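Local coordinates for protein glyoxylate reductase (Paecilomyces sp. J18, PDB 3WNV) that reduces glyoxylate, probably to glycolate with a nicotinamide cofactor, as a fungal member of the D-isomer specific 2-hydroxyacid dehydrogenase family, at residues A[127-133]-A[146-152]; A[180-184]-A[203-208]; A[235-241]-A[261-267]; A[250-254]-A[276-280]. The contacts are given in a common frame with arbitrary orientation. Residue numbers count along the deposited sequence, not the author numbering.

Contact 1 (A[127-133]-A[146-152])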
loop_
_atom_site.group_PDB
_atom_site.type_symbol
_atom_site.label_atom_id
_atom_site.label_comp_id
_atom_site.label_asym_id
_atom_site.label_seq_id
_atom_site.Cartn_x
_atom_site.Cartn_y
_atom_site.Cartn_z
ATOM N N LEU A 127 -3.744 -18.715 9.642
ATOM C CA LEU A 127 -3.261 -19.971 10.230
ATOM C C LEU A 127 -4.271 -20.631 11.148
ATOM O O LEU A 127 -4.156 -21.845 11.378
ATOM C CB LEU A 127 -1.989 -19.717 11.025
ATOM C CG LEU A 127 -0.729 -19.380 10.226
ATOM C CD1 LEU A 127 0.317 -18.822 11.158
ATOM C CD2 LEU A 127 -0.188 -20.612 9.542
ATOM N N ARG A 128 -5.204 -19.867 11.719
ATOM C CA ARG A 128 -6.291 -20.431 12.525
ATOM C C ARG A 128 -7.579 -20.608 11.720
ATOM O O ARG A 128 -8.589 -21.112 12.267
ATOM C CB ARG A 128 -6.607 -19.532 13.761
ATOM C CG ARG A 128 -5.430 -19.286 14.727
ATOM C CD ARG A 128 -4.886 -20.627 15.201
ATOM N NE ARG A 128 -3.926 -20.457 16.307
ATOM C CZ ARG A 128 -4.222 -20.622 17.599
ATOM N NH1 ARG A 128 -5.445 -20.981 17.980
ATOM N NH2 ARG A 128 -3.276 -20.429 18.519
ATOM N N GLN A 129 -7.561 -20.175 10.450
ATOM C CA GLN A 129 -8.798 -20.037 9.625
ATOM C C GLN A 129 -9.913 -19.423 10.480
ATOM O O GLN A 129 -11.043 -19.961 10.624
ATOM C CB GLN A 129 -9.194 -21.381 8.967
ATOM C CG GLN A 129 -7.990 -21.993 8.247
ATOM C CD GLN A 129 -8.281 -23.245 7.465
ATOM O OE1 GLN A 129 -9.396 -23.768 7.500
ATOM N NE2 GLN A 129 -7.280 -23.729 6.717
ATOM N N ALA A 130 -9.584 -18.268 11.039
ATOM C CA ALA A 130 -10.343 -17.708 12.151
ATOM C C ALA A 130 -11.731 -17.204 11.791
ATOM O O ALA A 130 -12.535 -16.939 12.681
ATOM C CB ALA A 130 -9.546 -16.582 12.833
ATOM N N TYR A 131 -12.014 -17.026 10.504
ATOM C CA TYR A 131 -13.366 -16.606 10.124
ATOM C C TYR A 131 -14.403 -17.639 10.558
ATOM O O TYR A 131 -15.534 -17.300 10.892
ATOM C CB TYR A 131 -13.456 -16.281 8.606
ATOM C CG TYR A 131 -14.827 -15.748 8.205
ATOM C CD1 TYR A 131 -15.246 -14.478 8.601
ATOM C CD2 TYR A 131 -15.703 -16.528 7.453
ATOM C CE1 TYR A 131 -16.531 -13.981 8.240
ATOM C CE2 TYR A 131 -16.982 -16.059 7.093
ATOM C CZ TYR A 131 -17.372 -14.773 7.485
ATOM O OH TYR A 131 -18.615 -14.297 7.122
ATOM N N VAL A 132 -14.033 -18.912 10.558
ATOM C CA VAL A 132 -14.956 -19.936 11.041
ATOM C C VAL A 132 -15.340 -19.764 12.525
ATOM O O VAL A 132 -16.520 -19.670 12.822
ATOM C CB VAL A 132 -14.484 -21.369 10.684
ATOM C CG1 VAL A 132 -15.470 -22.403 11.183
ATOM C CG2 VAL A 132 -14.342 -21.461 9.168
ATOM N N PRO A 133 -14.358 -19.735 13.455
ATOM C CA PRO A 133 -14.760 -19.536 14.862
ATOM C C PRO A 133 -15.325 -18.140 15.176
ATOM O O PRO A 133 -16.199 -18.055 16.032
ATOM C CB PRO A 133 -13.454 -19.805 15.648
ATOM C CG PRO A 133 -12.347 -19.597 14.653
ATOM C CD PRO A 133 -12.934 -20.118 13.349
ATOM N N THR A 146 -15.185 -25.121 13.501
ATOM C CA THR A 146 -13.782 -24.711 13.668
ATOM C C THR A 146 -12.850 -25.913 13.580
ATOM O O THR A 146 -13.117 -26.976 14.155
ATOM C CB THR A 146 -13.576 -24.041 15.019
ATOM O OG1 THR A 146 -14.377 -22.871 15.067
ATOM C CG2 THR A 146 -12.116 -23.651 15.228
ATOM N N THR A 147 -11.766 -25.765 12.834
ATOM C CA THR A 147 -10.792 -26.838 12.709
ATOM C C THR A 147 -9.547 -26.411 13.422
ATOM O O THR A 147 -9.403 -25.230 13.752
ATOM C CB THR A 147 -10.465 -27.176 11.229
ATOM O OG1 THR A 147 -9.985 -26.004 10.565
ATOM C CG2 THR A 147 -11.710 -27.645 10.537
ATOM N N LEU A 148 -8.667 -27.370 13.713
ATOM C CA LEU A 148 -7.376 -27.035 14.301
ATOM C C LEU A 148 -6.508 -26.206 13.344
ATOM O O LEU A 148 -6.436 -26.490 12.132
ATOM C CB LEU A 148 -6.645 -28.309 14.743
ATOM C CG LEU A 148 -7.387 -29.174 15.782
ATOM C CD1 LEU A 148 -6.615 -30.476 16.051
ATOM C CD2 LEU A 148 -7.609 -28.426 17.096
ATOM N N GLY A 149 -5.838 -25.191 13.888
ATOM C CA GLY A 149 -4.929 -24.348 13.112
ATOM C C GLY A 149 -3.494 -24.805 13.310
ATOM O O GLY A 149 -3.220 -25.909 13.792
ATOM N N HIS A 150 -2.569 -23.991 12.847
ATOM C CA HIS A 150 -1.133 -24.255 13.002
ATOM C C HIS A 150 -0.440 -23.105 13.708
ATOM O O HIS A 150 -0.804 -21.927 13.522
ATOM C CB HIS A 150 -0.523 -24.408 11.611
ATOM C CG HIS A 150 -0.848 -25.719 10.978
ATOM N ND1 HIS A 150 -0.212 -26.894 11.326
ATOM C CD2 HIS A 150 -1.797 -26.057 10.068
ATOM C CE1 HIS A 150 -0.733 -27.895 10.634
ATOM N NE2 HIS A 150 -1.689 -27.414 9.859
ATOM N N ASP A 151 0.563 -23.424 14.523
ATOM C CA ASP A 151 1.337 -22.402 15.208
ATOM C C ASP A 151 2.358 -21.854 14.258
ATOM O O ASP A 151 2.900 -22.600 13.439
ATOM C CB ASP A 151 2.098 -23.008 16.382
ATOM C CG ASP A 151 1.167 -23.523 17.465
ATOM O OD1 ASP A 151 0.050 -22.968 17.616
ATOM O OD2 ASP A 151 1.567 -24.487 18.138
ATOM N N PRO A 152 2.622 -20.553 14.351
ATOM C CA PRO A 152 3.732 -20.003 13.553
ATOM C C PRO A 152 5.096 -20.364 14.103
ATOM O O PRO A 152 6.090 -20.284 13.364
ATOM C CB PRO A 152 3.525 -18.493 13.664
ATOM C CG PRO A 152 2.748 -18.290 14.934
ATOM C CD PRO A 152 1.860 -19.513 15.069
HETATM O O HOH W 1 -1.561 -19.654 14.983
HETATM O O HOH W 2 -9.149 -22.516 14.446
HETATM O O HOH W 3 -11.285 -22.900 11.638
HETATM O O HOH W 4 -11.499 -24.079 9.415
#
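Leu127 lies in the last turn of helix 112-127, and its carbonyl makes the direct hydrogen bond of this contact: His150 N donates to Leu127 O at 3.0 Å. The same oxygen lies 3.1 Å from Gly149 CA, so the extended chain of 146-152 passes close over the helix end; a side chain at Gly149 would collide with Leu127 O and Arg128 CD. Leu127 CD1 packs on Pro152 CB at 4.1 Å. Arg128 follows, its NE joined through water 1 to His150 O, with 2.8 Å on each side of the water; its NH2 is 4.3 Å from Asp151 OD1, near enough for charge attraction but not a salt bridge. Gln129 leaves the helix with positive phi in a Schellman motif, the C-terminal cap that turns the chain toward helix 131-138. Here the two segments separate enough for solvent to fill the gap: water 2 joins Arg128 O to Thr147 O, water 3 joins Gln129 O to Thr147 N, and water 4 joins Gln129 OE1 to Thr147 OG1. Val132 CG1 meets Thr146 N at 3.6 Å, and Pro133 CB rests 3.3 Å from Thr146 OG1, which is hydrogen-bonded to His143 O.

Contact 2 (A[180-184]-A[203-208])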
loop_
_atom_site.group_PDB
_atom_site.type_symbol
_atom_site.label_atom_id
_atom_site.label_comp_id
_atom_site.label_asym_id
_atom_site.label_seq_id
_atom_site.Cartn_x
_atom_site.Cartn_y
_atom_site.Cartn_z
ATOM N N ILE A 180 13.071 -16.052 9.372
ATOM C CA ILE A 180 12.723 -15.064 8.334
ATOM C C ILE A 180 13.630 -15.216 7.124
ATOM O O ILE A 180 14.858 -15.233 7.258
ATOM C CB ILE A 180 12.849 -13.619 8.835
ATOM C CG1 ILE A 180 12.251 -13.478 10.232
ATOM C CG2 ILE A 180 12.224 -12.628 7.820
ATOM C CD1 ILE A 180 10.707 -13.745 10.281
ATOM N N ILE A 181 13.033 -15.353 5.947
ATOM C CA ILE A 181 13.800 -15.295 4.695
ATOM C C ILE A 181 13.203 -14.232 3.781
ATOM O O ILE A 181 12.036 -13.860 3.917
ATOM C CB ILE A 181 13.863 -16.651 3.945
ATOM C CG1 ILE A 181 12.446 -17.137 3.579
ATOM C CG2 ILE A 181 14.579 -17.684 4.805
ATOM C CD1 ILE A 181 12.472 -18.446 2.703
ATOM N N TYR A 182 13.990 -13.754 2.825
ATOM C CA TYR A 182 13.477 -12.727 1.928
ATOM C C TYR A 182 14.180 -12.719 0.591
ATOM O O TYR A 182 15.315 -13.192 0.443
ATOM C CB TYR A 182 13.601 -11.335 2.563
ATOM C CG TYR A 182 14.990 -10.728 2.390
ATOM C CD1 TYR A 182 16.056 -11.119 3.210
ATOM C CD2 TYR A 182 15.234 -9.757 1.419
ATOM C CE1 TYR A 182 17.354 -10.569 3.046
ATOM C CE2 TYR A 182 16.516 -9.196 1.271
ATOM C CZ TYR A 182 17.556 -9.604 2.089
ATOM O OH TYR A 182 18.812 -9.026 1.922
ATOM N N HIS A 183 13.501 -12.127 -0.385
ATOM C CA HIS A 183 14.111 -11.882 -1.684
ATOM C C HIS A 183 13.791 -10.473 -2.158
ATOM O O HIS A 183 12.626 -10.062 -2.223
ATOM C CB HIS A 183 13.639 -12.879 -2.741
ATOM C CG HIS A 183 14.219 -12.599 -4.098
ATOM N ND1 HIS A 183 15.546 -12.831 -4.394
ATOM C CD2 HIS A 183 13.683 -12.018 -5.203
ATOM C CE1 HIS A 183 15.790 -12.458 -5.643
ATOM N NE2 HIS A 183 14.686 -11.954 -6.149
ATOM N N ASN A 184 14.847 -9.736 -2.463
ATOM C CA ASN A 184 14.733 -8.471 -3.170
ATOM C C ASN A 184 15.595 -8.671 -4.396
ATOM O O ASN A 184 16.436 -9.564 -4.404
ATOM C CB ASN A 184 15.337 -7.336 -2.338
ATOM C CG ASN A 184 14.457 -6.921 -1.195
ATOM O OD1 ASN A 184 13.525 -7.660 -0.793
ATOM N ND2 ASN A 184 14.722 -5.718 -0.665
ATOM N N GLU A 203 13.890 -19.884 -4.430
ATOM C CA GLU A 203 14.085 -20.436 -3.091
ATOM C C GLU A 203 13.072 -19.874 -2.106
ATOM O O GLU A 203 12.649 -20.567 -1.153
ATOM C CB GLU A 203 15.511 -20.147 -2.582
ATOM C CG GLU A 203 16.605 -21.028 -3.143
ATOM C CD GLU A 203 18.017 -20.497 -2.815
ATOM O OE1 GLU A 203 18.201 -19.250 -2.675
ATOM O OE2 GLU A 203 18.948 -21.336 -2.706
ATOM N N LEU A 204 12.644 -18.630 -2.332
ATOM C CA LEU A 204 11.658 -17.986 -1.474
ATOM C C LEU A 204 10.317 -18.713 -1.636
ATOM O O LEU A 204 9.607 -18.967 -0.656
ATOM C CB LEU A 204 11.495 -16.503 -1.822
ATOM C CG LEU A 204 10.611 -15.700 -0.866
ATOM C CD1 LEU A 204 11.328 -15.502 0.452
ATOM C CD2 LEU A 204 10.267 -14.323 -1.486
ATOM N N LEU A 205 10.010 -19.086 -2.875
ATOM C CA LEU A 205 8.757 -19.770 -3.154
ATOM C C LEU A 205 8.809 -21.162 -2.531
ATOM O O LEU A 205 7.834 -21.614 -1.942
ATOM C CB LEU A 205 8.537 -19.891 -4.665
ATOM C CG LEU A 205 8.254 -18.579 -5.407
ATOM C CD1 LEU A 205 8.414 -18.760 -6.905
ATOM C CD2 LEU A 205 6.849 -18.020 -5.054
ATOM N N ALA A 206 9.957 -21.822 -2.639
ATOM C CA ALA A 206 10.101 -23.198 -2.154
ATOM C C ALA A 206 10.077 -23.321 -0.646
ATOM O O ALA A 206 9.555 -24.288 -0.108
ATOM C CB ALA A 206 11.388 -23.810 -2.680
ATOM N N GLN A 207 10.667 -22.357 0.050
ATOM C CA GLN A 207 10.917 -22.509 1.479
ATOM C C GLN A 207 9.951 -21.828 2.440
ATOM O O GLN A 207 9.961 -22.147 3.650
ATOM C CB GLN A 207 12.342 -22.036 1.797
ATOM C CG GLN A 207 13.417 -22.751 1.008
ATOM C CD GLN A 207 14.786 -22.194 1.291
ATOM O OE1 GLN A 207 15.013 -21.571 2.339
ATOM N NE2 GLN A 207 15.718 -22.400 0.359
ATOM N N SER A 208 9.131 -20.893 1.953
ATOM C CA SER A 208 8.217 -20.183 2.825
ATOM C C SER A 208 7.033 -21.037 3.314
ATOM O O SER A 208 6.282 -21.621 2.493
ATOM C CB SER A 208 7.618 -18.978 2.072
ATOM O OG SER A 208 8.647 -18.179 1.581
#
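Strand 180-183 packs against helix 201-207, whose last turn, 203-207, runs roughly antiparallel to it: the axes of 180-183 and 203-207 approach to 8.6 Å at 147°. Two aliphatic side chains carry most of the contact. Ile181 adopts a p, t conformation that extends CD1 to the C-terminal end of the helix, where it reaches Gln207 CB at 3.7 Å and Ser208 OG at 4.0 Å, while its CG1 packs 3.7 Å from Leu204 CD1. Leu204, with chi1 t and chi2 p, points at the strand and spreads its methyl groups along it: CD1 lies 3.8 Å from Tyr182 CA, and CD2 lies 3.9 Å from His183 CB. The CA-to-CB bond of Tyr182 points away from the helix, and on that other side of the sheet its hydroxyl bonds to Glu193 and its ring meets Tyr198 edge-to-face. His183 starts toward the helix, but its t rotamer carries the imidazole away, with ND1 bonded to Val199 O. Such helix-on-strand packing belongs to the Rossmann-type nucleotide-binding domain, in which helices cover a parallel sheet. Ser208, in the m rotamer, turns its OG back to Leu204 O at 2.6 Å. The hydroxyls of Tyr182 and Ser208 and ND1 of His183 thus have partners in their own segment or beyond the pair, and strand and helix meet through apolar contact.

Contact 3 (A[235-241]-A[261-267])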
loop_
_atom_site.group_PDB
_atom_site.type_symbol
_atom_site.label_atom_id
_atom_site.label_comp_id
_atom_site.label_asym_id
_atom_site.label_seq_id
_atom_site.Cartn_x
_atom_site.Cartn_y
_atom_site.Cartn_z
ATOM N N ASP A 235 3.162 -27.273 -0.707
ATOM C CA ASP A 235 1.762 -27.662 -0.445
ATOM C C ASP A 235 1.368 -27.157 0.955
ATOM O O ASP A 235 2.134 -27.332 1.911
ATOM C CB ASP A 235 1.605 -29.195 -0.479
ATOM C CG ASP A 235 1.714 -29.771 -1.882
ATOM O OD1 ASP A 235 1.602 -29.019 -2.874
ATOM O OD2 ASP A 235 1.876 -31.002 -1.993
ATOM N N GLY A 236 0.201 -26.512 1.085
ATOM C CA GLY A 236 -0.229 -25.963 2.368
ATOM C C GLY A 236 0.333 -24.589 2.733
ATOM O O GLY A 236 0.219 -24.148 3.897
ATOM N N VAL A 237 0.914 -23.880 1.752
ATOM C CA VAL A 237 1.441 -22.530 2.004
ATOM C C VAL A 237 0.294 -21.636 2.444
ATOM O O VAL A 237 -0.859 -21.878 2.083
ATOM C CB VAL A 237 2.103 -21.939 0.705
ATOM C CG1 VAL A 237 1.069 -21.784 -0.415
ATOM C CG2 VAL A 237 2.869 -20.633 0.981
ATOM N N VAL A 238 0.604 -20.628 3.257
ATOM C CA VAL A 238 -0.333 -19.571 3.576
ATOM C C VAL A 238 0.232 -18.281 2.981
ATOM O O VAL A 238 1.423 -17.957 3.161
ATOM C CB VAL A 238 -0.487 -19.421 5.095
ATOM C CG1 VAL A 238 -1.250 -18.118 5.430
ATOM C CG2 VAL A 238 -1.193 -20.632 5.669
ATOM N N ILE A 239 -0.605 -17.557 2.264
ATOM C CA ILE A 239 -0.152 -16.312 1.601
ATOM C C ILE A 239 -0.760 -15.085 2.255
ATOM O O ILE A 239 -1.960 -15.034 2.442
ATOM C CB ILE A 239 -0.459 -16.336 0.071
ATOM C CG1 ILE A 239 0.318 -17.446 -0.634
ATOM C CG2 ILE A 239 -0.174 -14.972 -0.578
ATOM C CD1 ILE A 239 -0.184 -17.766 -2.015
ATOM N N VAL A 240 0.073 -14.093 2.579
ATOM C CA VAL A 240 -0.407 -12.806 3.123
ATOM C C VAL A 240 -0.053 -11.674 2.194
ATOM O O VAL A 240 1.077 -11.626 1.692
ATOM C CB VAL A 240 0.211 -12.562 4.501
ATOM C CG1 VAL A 240 -0.083 -11.139 5.020
ATOM C CG2 VAL A 240 -0.260 -13.621 5.518
ATOM N N ASN A 241 -1.004 -10.766 1.971
ATOM C CA ASN A 241 -0.776 -9.588 1.164
ATOM C C ASN A 241 -1.411 -8.381 1.760
ATOM O O ASN A 241 -2.590 -8.310 1.852
ATOM C CB ASN A 241 -1.360 -9.810 -0.234
ATOM C CG ASN A 241 -0.836 -8.846 -1.258
ATOM O OD1 ASN A 241 0.033 -8.077 -0.967
ATOM N ND2 ASN A 241 -1.337 -8.941 -2.457
ATOM N N LYS A 261 -3.691 -26.478 -2.791
ATOM C CA LYS A 261 -2.271 -26.078 -2.849
ATOM C C LYS A 261 -1.978 -25.018 -1.790
ATOM O O LYS A 261 -0.981 -25.096 -1.059
ATOM C CB LYS A 261 -1.937 -25.504 -4.232
ATOM C CG LYS A 261 -0.496 -25.036 -4.369
ATOM C CD LYS A 261 0.410 -26.252 -4.488
ATOM C CE LYS A 261 1.845 -25.904 -4.165
ATOM N NZ LYS A 261 2.744 -27.104 -4.309
ATOM N N VAL A 262 -2.839 -23.998 -1.745
ATOM C CA VAL A 262 -2.729 -22.944 -0.749
ATOM C C VAL A 262 -3.729 -23.261 0.365
ATOM O O VAL A 262 -4.929 -23.447 0.108
ATOM C CB VAL A 262 -3.018 -21.566 -1.387
ATOM C CG1 VAL A 262 -3.074 -20.466 -0.314
ATOM C CG2 VAL A 262 -1.964 -21.218 -2.488
ATOM N N ALA A 263 -3.252 -23.330 1.602
ATOM C CA ALA A 263 -4.109 -23.713 2.708
ATOM C C ALA A 263 -5.056 -22.557 3.086
ATOM O O ALA A 263 -6.256 -22.749 3.363
ATOM C CB ALA A 263 -3.265 -24.142 3.900
ATOM N N SER A 264 -4.521 -21.341 3.092
ATOM C CA SER A 264 -5.297 -20.182 3.500
ATOM C C SER A 264 -4.602 -18.934 3.009
ATOM O O SER A 264 -3.443 -18.987 2.597
ATOM C CB SER A 264 -5.464 -20.118 5.014
ATOM O OG SER A 264 -6.371 -19.054 5.340
ATOM N N VAL A 265 -5.315 -17.820 3.039
ATOM C CA VAL A 265 -4.709 -16.531 2.746
ATOM C C VAL A 265 -5.154 -15.522 3.787
ATOM O O VAL A 265 -6.214 -15.652 4.383
ATOM C CB VAL A 265 -5.037 -15.964 1.364
ATOM C CG1 VAL A 265 -4.464 -16.863 0.231
ATOM C CG2 VAL A 265 -6.580 -15.794 1.200
ATOM N N GLY A 266 -4.310 -14.520 3.979
ATOM C CA GLY A 266 -4.592 -13.408 4.879
ATOM C C GLY A 266 -4.421 -12.146 4.046
ATOM O O GLY A 266 -3.294 -11.678 3.859
ATOM N N LEU A 267 -5.527 -11.585 3.566
ATOM C CA LEU A 267 -5.450 -10.469 2.606
ATOM C C LEU A 267 -6.062 -9.190 3.130
ATOM O O LEU A 267 -7.100 -9.235 3.767
ATOM C CB LEU A 267 -6.194 -10.846 1.313
ATOM C CG LEU A 267 -5.700 -12.162 0.677
ATOM C CD1 LEU A 267 -6.526 -12.430 -0.573
ATOM C CD2 LEU A 267 -4.198 -12.122 0.325
#
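A salt bridge of 2.7 Å between Lys261 NZ and Asp235 OD1 lies at the N-terminal end of the strand pair; the same ammonium group also bonds to Met233 O. Beside it Gly236 N donates to Lys261 O at 2.8 Å; the positive phi of Gly236 would jam a side chain against the preceding carbonyl. Ala263 N bonds to Val237 O (2.8 Å) and Ile239 N to Ser264 O (3.2 Å), but pairing is irregular around Ala263, where Ser264 N finds no acceptor. It becomes regular from Ile239 with Val265 onward, as Gly266 N bonds to Ile239 O (2.9 Å) and Asn241 N to Gly266 O (3.1 Å). Strands 237-241 and 262-267 are parallel neighbours, joined through helix 250-259 in a beta-alpha-beta crossover of the Rossmann-type sheet. Between the N-H...O hydrogen bonds lie CA-H...O contacts such as Val265 CA to Ile239 O (3.1 Å). On the face bearing Val237, Ile239 and Asn241, Val237 CG1 meets Val262 CG2 at 3.7 Å and Ile239 CB meets Val265 CG1 at 4.0 Å, with Leu253 of the crossover helix covering Ile239 and Val265. Val238 and Val240 face helix 112-127, touching Ala126 and Met123 respectively.

Contact 4 (A[250-254]-A[276-280])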
loop_
_atom_site.group_PDB
_atom_site.type_symbol
_atom_site.label_atom_id
_atom_site.label_comp_id
_atom_site.label_asym_id
_atom_site.label_seq_id
_atom_site.Cartn_x
_atom_site.Cartn_y
_atom_site.Cartn_z
ATOM N N GLU A 250 -5.304 -13.008 -9.035
ATOM C CA GLU A 250 -6.263 -13.424 -8.008
ATOM C C GLU A 250 -7.070 -14.626 -8.481
ATOM O O GLU A 250 -7.464 -15.483 -7.683
ATOM C CB GLU A 250 -7.177 -12.242 -7.656
ATOM C CG GLU A 250 -7.915 -12.393 -6.330
ATOM C CD GLU A 250 -8.487 -11.039 -5.875
ATOM O OE1 GLU A 250 -7.653 -10.151 -5.592
ATOM O OE2 GLU A 250 -9.745 -10.837 -5.833
ATOM N N LYS A 251 -7.300 -14.721 -9.781
ATOM C CA LYS A 251 -8.048 -15.878 -10.286
ATOM C C LYS A 251 -7.212 -17.139 -10.125
ATOM O O LYS A 251 -7.727 -18.191 -9.773
ATOM C CB LYS A 251 -8.478 -15.695 -11.740
ATOM C CG LYS A 251 -9.687 -14.796 -11.917
ATOM C CD LYS A 251 -9.950 -14.604 -13.379
ATOM C CE LYS A 251 -11.014 -13.543 -13.592
ATOM N NZ LYS A 251 -11.129 -13.162 -15.028
ATOM N N ALA A 252 -5.905 -17.026 -10.334
ATOM C CA ALA A 252 -5.014 -18.166 -10.106
ATOM C C ALA A 252 -4.888 -18.539 -8.630
ATOM O O ALA A 252 -4.769 -19.722 -8.265
ATOM C CB ALA A 252 -3.624 -17.880 -10.688
ATOM N N LEU A 253 -4.906 -17.534 -7.777
ATOM C CA LEU A 253 -4.879 -17.742 -6.339
ATOM C C LEU A 253 -6.131 -18.526 -5.927
ATOM O O LEU A 253 -6.050 -19.487 -5.130
ATOM C CB LEU A 253 -4.807 -16.378 -5.635
ATOM C CG LEU A 253 -4.989 -16.482 -4.111
ATOM C CD1 LEU A 253 -3.792 -17.116 -3.502
ATOM C CD2 LEU A 253 -5.225 -15.064 -3.542
ATOM N N VAL A 254 -7.285 -18.150 -6.482
ATOM C CA VAL A 254 -8.529 -18.882 -6.169
ATOM C C VAL A 254 -8.429 -20.360 -6.589
ATOM O O VAL A 254 -8.768 -21.271 -5.812
ATOM C CB VAL A 254 -9.766 -18.205 -6.797
ATOM C CG1 VAL A 254 -10.995 -19.174 -6.747
ATOM C CG2 VAL A 254 -10.089 -16.884 -6.051
ATOM N N VAL A 276 -13.929 -8.297 -4.922
ATOM C CA VAL A 276 -13.069 -9.419 -4.525
ATOM C C VAL A 276 -13.520 -10.627 -5.354
ATOM O O VAL A 276 -14.735 -10.834 -5.559
ATOM C CB VAL A 276 -13.247 -9.739 -3.005
ATOM C CG1 VAL A 276 -12.485 -10.990 -2.598
ATOM C CG2 VAL A 276 -12.899 -8.506 -2.109
ATOM N N GLU A 277 -12.589 -11.428 -5.868
ATOM C CA GLU A 277 -13.032 -12.617 -6.623
ATOM C C GLU A 277 -13.985 -13.440 -5.767
ATOM O O GLU A 277 -13.718 -13.678 -4.598
ATOM C CB GLU A 277 -11.858 -13.504 -7.056
ATOM C CG GLU A 277 -11.044 -12.961 -8.212
ATOM C CD GLU A 277 -11.825 -12.872 -9.496
ATOM O OE1 GLU A 277 -12.443 -13.875 -9.910
ATOM O OE2 GLU A 277 -11.819 -11.783 -10.107
ATOM N N PRO A 278 -15.116 -13.872 -6.345
ATOM C CA PRO A 278 -16.135 -14.575 -5.558
ATOM C C PRO A 278 -15.608 -15.808 -4.822
ATOM O O PRO A 278 -15.883 -15.956 -3.629
ATOM C CB PRO A 278 -17.156 -15.007 -6.617
ATOM C CG PRO A 278 -17.001 -14.057 -7.710
ATOM C CD PRO A 278 -15.512 -13.729 -7.751
ATOM N N GLY A 279 -14.847 -16.665 -5.505
ATOM C CA GLY A 279 -14.308 -17.856 -4.870
ATOM C C GLY A 279 -13.402 -17.522 -3.705
ATOM O O GLY A 279 -13.167 -18.351 -2.816
ATOM N N LEU A 280 -12.891 -16.297 -3.690
ATOM C CA LEU A 280 -12.079 -15.850 -2.562
ATOM C C LEU A 280 -12.996 -15.355 -1.416
ATOM O O LEU A 280 -12.906 -15.812 -0.269
ATOM C CB LEU A 280 -11.147 -14.753 -3.064
ATOM C CG LEU A 280 -10.032 -14.267 -2.179
ATOM C CD1 LEU A 280 -9.250 -15.468 -1.680
ATOM C CD2 LEU A 280 -9.111 -13.335 -2.978
#
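Glu277, Val254 and Glu250 lose the most surface where the start of helix 250-259 meets the turn leading into helix 278-281. Glu277 occupies the N-cap position of the second helix, and its backbone N donates to Glu250 OE2 at 2.9 Å in a nearly straight bond. The other carboxylate oxygen of Glu250, OE1, accepts from the backbone N of Glu271, so this one side chain ties together two points of the connection after strand 262-267. One turn along the first helix, Val254 projects into the gap: its CG2 lies 3.9 Å from Glu277 CB and 3.8 Å from Leu280 CB, and its CG1 lies 4.0 Å from Gly279 CA, where any side chain would clash with that methyl. Leu280 CD2 packs against Glu250 CG at 3.7 Å. A buried carboxylate that accepts from two backbone amides thus holds the loop 271-277 against the first turn of helix 250-259, beside the apolar contact of Val254 with Leu280.

Overall arrangement
Along the chain, contacts 1 and 2 close in turn before contacts 3 and 4 open; these last two interleave, because helix 250-259 connects the strands of contact 3. All four lie in the range of the NAD-binding family domain. Contact 3 is central: its centre is about 12 Å from those of contacts 1 and 4 and about 14 Å from that of contact 2, and it touches all three. Contacts 2 and 3 share the seven-stranded parallel sheet. Contact 4 covers the face bearing Ile239, Val265 and Leu267, through Leu253 and Leu280; contact 1 reaches Val238 through Leu127. These two thus pack on opposite faces of the sheet in a Rossmann-type domain that probably binds the nicotinamide cofactor.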